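Local coordinates for protein myroilysin (PDB 5ZJK) that binds zinc and, as a member of the astacin family, probably cleaves peptide bonds within proteins as a metalloendopeptidase, at residues Val4-Trp9 against Thr155-Tyr160; Ser161-Gln166 against Asn180-Gly185. One frame throughout, in Å; residues are numbered along the deposited sequence.

Contact 1: Val4-Trp9 against Thr155-Tyr160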
# COMPACT_ATOMS: atom_id res chain seq x y z
N VAL A 4 3.33 -4.16 -10.24
CA VAL A 4 3.04 -5.34 -11.04
C VAL A 4 2.45 -4.87 -12.37
O VAL A 4 1.39 -4.26 -12.40
CB VAL A 4 2.07 -6.30 -10.34
CG1 VAL A 4 1.73 -7.47 -11.25
CG2 VAL A 4 2.66 -6.80 -9.04
N ARG A 5 3.16 -5.16 -13.46
CA ARG A 5 2.80 -4.65 -14.78
C ARG A 5 1.37 -4.99 -15.20
O ARG A 5 0.68 -4.17 -15.80
CB ARG A 5 3.77 -5.18 -15.84
CG ARG A 5 5.18 -4.63 -15.72
CD ARG A 5 5.96 -4.84 -17.01
NE ARG A 5 6.47 -3.58 -17.54
CZ ARG A 5 7.71 -3.14 -17.36
NH1 ARG A 5 8.58 -3.86 -16.67
NH2 ARG A 5 8.09 -1.98 -17.88
N SER A 6 0.94 -6.20 -14.88
CA SER A 6 -0.37 -6.68 -15.31
C SER A 6 -1.53 -6.07 -14.52
O SER A 6 -2.69 -6.31 -14.83
CB SER A 6 -0.43 -8.21 -15.22
OG SER A 6 -0.11 -8.65 -13.92
N THR A 7 -1.20 -5.28 -13.49
CA THR A 7 -2.23 -4.67 -12.66
C THR A 7 -2.40 -3.18 -12.95
O THR A 7 -3.23 -2.52 -12.35
CB THR A 7 -1.93 -4.84 -11.16
OG1 THR A 7 -0.75 -4.10 -10.82
CG2 THR A 7 -1.72 -6.31 -10.82
N LYS A 8 -1.60 -2.66 -13.88
CA LYS A 8 -1.62 -1.23 -14.19
C LYS A 8 -2.94 -0.79 -14.81
O LYS A 8 -3.50 -1.48 -15.66
CB LYS A 8 -0.47 -0.87 -15.14
CG LYS A 8 0.91 -1.16 -14.59
CD LYS A 8 1.90 -0.07 -14.99
CE LYS A 8 1.83 0.24 -16.47
NZ LYS A 8 2.86 1.25 -16.87
N TRP A 9 -3.42 0.36 -14.37
CA TRP A 9 -4.58 1.00 -14.99
C TRP A 9 -4.15 1.65 -16.29
O TRP A 9 -2.98 2.01 -16.46
CB TRP A 9 -5.20 2.04 -14.05
CG TRP A 9 -5.74 1.47 -12.78
CD1 TRP A 9 -5.06 1.31 -11.60
CD2 TRP A 9 -7.06 0.99 -12.55
NE1 TRP A 9 -5.89 0.76 -10.66
CE2 TRP A 9 -7.13 0.55 -11.22
CE3 TRP A 9 -8.21 0.88 -13.35
CZ2 TRP A 9 -8.28 0.01 -10.66
CZ3 TRP A 9 -9.35 0.35 -12.80
CH2 TRP A 9 -9.39 -0.08 -11.47
N THR A 155 11.81 -9.10 -11.73
CA THR A 155 11.99 -7.95 -12.62
C THR A 155 11.17 -8.10 -13.89
O THR A 155 10.94 -7.12 -14.61
CB THR A 155 13.47 -7.76 -12.99
OG1 THR A 155 13.97 -8.95 -13.59
CG2 THR A 155 14.29 -7.44 -11.75
N THR A 156 10.73 -9.32 -14.18
CA THR A 156 10.01 -9.62 -15.41
C THR A 156 8.52 -9.27 -15.31
O THR A 156 7.90 -8.92 -16.31
CB THR A 156 10.15 -11.10 -15.80
OG1 THR A 156 9.64 -11.93 -14.75
CG2 THR A 156 11.61 -11.45 -16.04
N GLN A 157 7.96 -9.38 -14.12
CA GLN A 157 6.54 -9.09 -13.92
C GLN A 157 6.30 -7.68 -13.40
O GLN A 157 5.16 -7.25 -13.25
CB GLN A 157 5.91 -10.10 -12.96
CG GLN A 157 5.21 -11.26 -13.65
CD GLN A 157 4.05 -11.80 -12.83
OE1 GLN A 157 4.17 -12.83 -12.16
NE2 GLN A 157 2.91 -11.11 -12.89
N THR A 158 7.38 -6.95 -13.12
CA THR A 158 7.24 -5.63 -12.52
C THR A 158 7.95 -4.51 -13.27
O THR A 158 8.99 -4.72 -13.90
CB THR A 158 7.77 -5.62 -11.07
OG1 THR A 158 9.13 -6.08 -11.05
CG2 THR A 158 6.92 -6.52 -10.18
N GLN A 159 7.36 -3.32 -13.20
CA GLN A 159 8.01 -2.09 -13.63
C GLN A 159 8.48 -1.37 -12.37
O GLN A 159 7.68 -1.08 -11.48
CB GLN A 159 7.05 -1.22 -14.43
CG GLN A 159 7.62 0.12 -14.86
CD GLN A 159 6.58 0.99 -15.54
OE1 GLN A 159 5.38 0.76 -15.42
NE2 GLN A 159 7.04 2.01 -16.26
N TYR A 160 9.78 -1.09 -12.29
CA TYR A 160 10.36 -0.65 -11.02
C TYR A 160 11.38 0.47 -11.15
O TYR A 160 12.01 0.64 -12.20
CB TYR A 160 11.01 -1.85 -10.32
CG TYR A 160 12.01 -2.58 -11.19
CD1 TYR A 160 13.34 -2.19 -11.22
CD2 TYR A 160 11.62 -3.65 -11.98
CE1 TYR A 160 14.26 -2.85 -12.02
CE2 TYR A 160 12.53 -4.31 -12.78
CZ TYR A 160 13.85 -3.91 -12.79
OH TYR A 160 14.76 -4.57 -13.59
O HOH W 1 2.75 -8.00 -14.31

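Contact 2: Ser161-Gln166 against Asn180-Gly185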
# COMPACT_ATOMS: atom_id res chain seq x y z
N SER A 161 11.55 1.22 -10.07
CA SER A 161 12.65 2.16 -9.93
C SER A 161 13.73 1.52 -9.09
O SER A 161 13.68 0.32 -8.82
CB SER A 161 12.18 3.47 -9.29
OG SER A 161 11.99 3.31 -7.90
N ALA A 162 14.71 2.31 -8.67
CA ALA A 162 15.71 1.82 -7.73
C ALA A 162 15.04 1.58 -6.38
O ALA A 162 14.07 2.24 -6.03
CB ALA A 162 16.85 2.81 -7.59
N TYR A 163 15.56 0.61 -5.63
CA TYR A 163 15.04 0.29 -4.30
C TYR A 163 15.07 1.51 -3.39
O TYR A 163 16.11 2.11 -3.17
CB TYR A 163 15.84 -0.87 -3.70
CG TYR A 163 15.61 -1.10 -2.22
CD1 TYR A 163 14.35 -1.45 -1.74
CD2 TYR A 163 16.65 -0.99 -1.31
CE1 TYR A 163 14.14 -1.67 -0.39
CE2 TYR A 163 16.45 -1.21 0.03
CZ TYR A 163 15.20 -1.54 0.49
OH TYR A 163 15.00 -1.76 1.84
N ASP A 164 13.90 1.87 -2.87
CA ASP A 164 13.74 3.11 -2.10
C ASP A 164 13.32 2.84 -0.66
O ASP A 164 12.16 2.51 -0.39
CB ASP A 164 12.72 4.02 -2.79
CG ASP A 164 12.48 5.31 -2.04
OD1 ASP A 164 13.40 5.77 -1.32
OD2 ASP A 164 11.38 5.88 -2.18
N THR A 165 14.25 3.00 0.27
CA THR A 165 14.01 2.73 1.68
C THR A 165 13.05 3.73 2.33
O THR A 165 12.54 3.49 3.43
CB THR A 165 15.32 2.73 2.49
OG1 THR A 165 15.99 3.98 2.31
CG2 THR A 165 16.23 1.61 2.04
N GLN A 166 12.81 4.85 1.66
CA GLN A 166 11.96 5.90 2.21
C GLN A 166 10.57 5.90 1.59
O GLN A 166 9.75 6.76 1.89
CB GLN A 166 12.62 7.27 2.02
CG GLN A 166 13.93 7.43 2.77
CD GLN A 166 14.65 8.72 2.42
OE1 GLN A 166 14.02 9.72 2.08
NE2 GLN A 166 15.97 8.70 2.51
N ASN A 180 22.47 -7.07 9.98
CA ASN A 180 23.38 -6.13 9.36
C ASN A 180 23.52 -4.81 10.10
O ASN A 180 24.48 -4.07 9.89
CB ASN A 180 22.93 -5.87 7.93
CG ASN A 180 24.06 -5.43 7.03
OD1 ASN A 180 25.21 -5.82 7.22
ND2 ASN A 180 23.74 -4.62 6.02
N GLY A 181 22.56 -4.51 10.96
CA GLY A 181 22.45 -3.19 11.55
C GLY A 181 21.55 -2.35 10.66
O GLY A 181 21.18 -1.23 11.00
N PHE A 182 21.21 -2.92 9.51
CA PHE A 182 20.31 -2.29 8.55
C PHE A 182 18.93 -2.11 9.16
O PHE A 182 18.43 -2.99 9.86
CB PHE A 182 20.22 -3.13 7.28
CG PHE A 182 19.17 -2.67 6.31
CD1 PHE A 182 19.40 -1.58 5.48
CD2 PHE A 182 17.95 -3.33 6.23
CE1 PHE A 182 18.43 -1.16 4.60
CE2 PHE A 182 16.98 -2.90 5.34
CZ PHE A 182 17.22 -1.82 4.53
N SER A 183 18.32 -0.96 8.90
CA SER A 183 17.00 -0.67 9.43
C SER A 183 16.27 0.35 8.56
O SER A 183 16.88 1.23 7.97
CB SER A 183 17.10 -0.15 10.87
OG SER A 183 17.43 1.23 10.89
N VAL A 184 14.95 0.20 8.49
CA VAL A 184 14.12 1.16 7.78
C VAL A 184 13.14 1.81 8.75
O VAL A 184 12.40 1.12 9.45
CB VAL A 184 13.34 0.49 6.63
CG1 VAL A 184 12.37 1.48 6.00
CG2 VAL A 184 14.31 -0.04 5.58
N GLY A 185 13.14 3.13 8.79
CA GLY A 185 12.29 3.87 9.71
C GLY A 185 10.84 3.91 9.30
O GLY A 185 10.38 3.11 8.49

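Contact 1: Val4-Trp9 against Thr155-Tyr160
Val4 and Thr158 face each other as an antiparallel, non-hydrogen-bonded pair, CA atoms 4.5 Å apart, and next to them Arg5 N gives Gln157 O a nearly straight hydrogen bond (2.9 Å, 164°). Both beta-branched side chains suit an extended backbone and lie on the same sheet face, where Thr158 CG2 packs on Val4 CA while its OG1 bonds to Ser154 O. A water gives a second grip on Gln157 O, accepting from Ser6 N (2.6 Å) and donating to that oxygen (2.7 Å). This is the two-stranded antiparallel sheet pairing strand 2-4, at the chain's start, with strand 158-160; beyond it comes a 3-10 segment, where Val4 O accepts from both Thr7 N and Thr7 OG1. Arg5, long and flat-ended, crosses the Gln159 side chain at about a right angle, guanidinium and amide planes 16° apart, with Gln159 CB 3.5 Å above the guanidinium centre. Gln159 has CG anti to its backbone N (chi1 177°) and runs on extended, which delivers OE1 to Lys8 NZ at 2.9 Å. Cutting Gln159 back to an alanine is likely to cost the Lys8 ammonium this partner, leaving a weak bond to Val201 O and a less covered guanidinium.

Contact 2: Ser161-Gln166 against Asn180-Gly185
Val184 meets Tyr163 and Thr165 where two irregular loop segments come together on either side, in sequence, of the Ser-Ile-Met-His-Tyr signature, the Met-turn of astacins and other metzincins. From its CB, which points toward the other segment, Val184 forks into two methyls with different tasks. CG1, anti to the backbone N (chi1 174°), lies 3.3 Å from Thr165 O, a carbonyl that also accepts a hydrogen bond from Asn187 ND2. CG2, the second branch, approaches Thr165 CB at 4.3 Å and Tyr163 OH at 4.2 Å. A short, branched aliphatic residue thus fills this buried place without bringing a polar group that would need a mate.

Phe182 comes at Tyr163 from the opposite direction. The phenol oxygen of Tyr163 lies close to the plane of the Phe182 ring, at its edge, 3.5 Å from CZ, and the methyl CG2 of Thr165 meets the same rim. Phenylalanine suits by offering a flat apolar rim, threonine by supplying a methyl on a short side chain. Tyrosine suits its place because the ring packs against loop residues Thr120 and Ile122 while OH hydrogen-bonds to His170 NE2, whose ring meets that of Tyr163 at about 50°. The intervening Asp164 shapes the backbone as an Asx turn: Gln166 N donates to its OD1 over 3.2 Å, arriving from above the carboxylate plane, 72° out of it.

Contact 1 hands the chain straight to contact 2: residues 155-160 run directly into 161-166, although the two contact centres lie 21 Å apart and do not otherwise touch. They approach the metal site, where His103, His107 and His113 bind the zinc ion, from different places. In contact 1 the side chain of Val4 is about 8 Å from that of His107 and about 12 Å from the zinc; in contact 2 the side chain of Tyr163 is about 9 Å from that of His113, and that of Val184 about 13 Å from the zinc ion. Within 161-166, Ser161 OG bonds to Gly1 N and Asp164 N to Glu114 OE2, next after the zinc ligand His113.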